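PDB 2RAU: putative esterase, which probably acts as a lipase or esterase of the alpha/beta-hydrolase clan and binds calcium. Local coordinates for residues K236-S239 with D240-D244. Residues are numbered along the deposited sequence; the frame is centred on the assembly and turned at random.
Sequences KSIS and DFLMD
From S237 onward the backbone closes into the first turn of helix 238-248: F241 N donates to S237 O at 3.1 Å, and the same i to i+4 step is repeated from L242 N to I238 O and from M243 N to S239 O. Amides of a first turn have no carbonyl of a preceding turn to bind, and the hydroxyl of S237, at the N-cap, takes one of them. With OG set between its own backbone N and carbonyl carbon (chi1 71°), the side chain reaches over the helix start and accepts from D240 N, OG to N 3.1 Å, in a fairly straight bond of 160°. The D240 carboxylate lies close beside this hydroxyl, at angles poor for a hydrogen bond; S237 OG has a weak bond to P226 O instead. CG of D240 stands beside the residue's own backbone N (chi1 -71°), which turns the carboxylate back toward the start of the helix. There a water donates to D240 OD2 at 2.8 Å and accepts from K236 N at 3.0 Å, bridging carboxylate and backbone. With only an alanine here, the water would probably lose its acceptor and the link back to K236 N. Between residues one turn apart, I238 CG1 meets L242 CD1 at 4.3 Å, and both side chains pack on A222 of helix 218-224, while S239 OG bonds to P226 O. The whole is a serine N-cap whose following aspartate returns through water to K236 N instead of completing a capping box.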
loop_
_atom_site.group_PDB
_atom_site.type_symbol
_atom_site.label_atom_id
_atom_site.label_comp_id
_atom_site.label_asym_id
_atom_site.label_seq_id
_atom_site.Cartn_x
_atom_site.Cartn_y
_atom_site.Cartn_z
ATOM N N LYS A 236 15.955 3.427 -26.397
ATOM C CA LYS A 236 16.497 4.698 -26.835
ATOM C C LYS A 236 16.808 5.614 -25.665
ATOM O O LYS A 236 17.636 6.500 -25.795
ATOM C CB LYS A 236 15.481 5.406 -27.760
ATOM C CG LYS A 236 15.990 6.626 -28.532
ATOM C CD LYS A 236 16.844 6.228 -29.782
ATOM C CE LYS A 236 15.966 5.577 -30.863
ATOM N NZ LYS A 236 16.576 5.289 -32.204
ATOM N N SER A 237 16.116 5.472 -24.530
ATOM C CA SER A 237 16.365 6.362 -23.413
ATOM C C SER A 237 16.149 5.664 -22.095
ATOM O O SER A 237 15.528 4.622 -22.042
ATOM C CB SER A 237 15.402 7.536 -23.447
ATOM O OG SER A 237 14.064 7.180 -23.129
ATOM N N ILE A 238 16.658 6.277 -21.033
ATOM C CA ILE A 238 16.465 5.743 -19.695
ATOM C C ILE A 238 14.988 5.654 -19.309
ATOM O O ILE A 238 14.533 4.690 -18.654
ATOM C CB ILE A 238 17.321 6.548 -18.668
ATOM C CG1 ILE A 238 17.405 5.793 -17.329
ATOM C CG2 ILE A 238 16.865 8.023 -18.515
ATOM C CD1 ILE A 238 18.479 6.367 -16.367
ATOM N N SER A 239 14.228 6.673 -19.663
ATOM C CA SER A 239 12.815 6.654 -19.312
ATOM C C SER A 239 12.074 5.577 -20.047
ATOM O O SER A 239 11.163 4.991 -19.491
ATOM C CB SER A 239 12.139 8.017 -19.469
ATOM O OG SER A 239 12.102 8.479 -20.808
ATOM N N ASP A 240 12.432 5.355 -21.305
ATOM C CA ASP A 240 11.868 4.279 -22.110
ATOM C C ASP A 240 12.090 2.901 -21.459
ATOM O O ASP A 240 11.179 2.059 -21.404
ATOM C CB ASP A 240 12.514 4.254 -23.496
ATOM C CG ASP A 240 12.119 5.428 -24.401
ATOM O OD1 ASP A 240 11.294 6.299 -24.013
ATOM O OD2 ASP A 240 12.672 5.450 -25.532
ATOM N N PHE A 241 13.324 2.694 -21.002
ATOM C CA PHE A 241 13.763 1.469 -20.328
ATOM C C PHE A 241 12.981 1.235 -19.047
ATOM O O PHE A 241 12.399 0.141 -18.845
ATOM C CB PHE A 241 15.263 1.568 -20.099
ATOM C CG PHE A 241 15.789 0.675 -19.022
ATOM C CD1 PHE A 241 15.847 -0.693 -19.195
ATOM C CD2 PHE A 241 16.280 1.215 -17.838
ATOM C CE1 PHE A 241 16.398 -1.498 -18.211
ATOM C CE2 PHE A 241 16.805 0.410 -16.858
ATOM C CZ PHE A 241 16.866 -0.936 -17.045
ATOM N N LEU A 242 12.850 2.271 -18.216
ATOM C CA LEU A 242 12.189 2.140 -16.929
ATOM C C LEU A 242 10.709 1.912 -17.112
ATOM O O LEU A 242 10.133 1.029 -16.480
ATOM C CB LEU A 242 12.405 3.355 -16.029
ATOM C CG LEU A 242 13.865 3.521 -15.563
ATOM C CD1 LEU A 242 13.996 4.868 -14.909
ATOM C CD2 LEU A 242 14.282 2.323 -14.667
HETATM N N MSE A 243 10.080 2.667 -18.010
HETATM C CA MSE A 243 8.637 2.468 -18.269
HETATM C C MSE A 243 8.359 1.106 -18.898
HETATM O O MSE A 243 7.364 0.459 -18.560
HETATM C CB MSE A 243 8.069 3.593 -19.119
HETATM C CG MSE A 243 7.969 4.924 -18.352
HETATM SE SE MSE A 243 6.743 4.987 -16.873
HETATM C CE MSE A 243 5.088 5.079 -17.834
ATOM N N ASP A 244 9.224 0.662 -19.810
ATOM C CA ASP A 244 9.026 -0.664 -20.376
ATOM C C ASP A 244 9.267 -1.775 -19.319
ATOM O O ASP A 244 8.652 -2.860 -19.416
ATOM C CB ASP A 244 9.828 -0.938 -21.663
ATOM C CG ASP A 244 9.216 -2.015 -22.496
ATOM O OD1 ASP A 244 8.024 -1.854 -22.873
ATOM O OD2 ASP A 244 9.942 -2.995 -22.821
HETATM O O HOH W 1 13.016 2.960 -26.731
#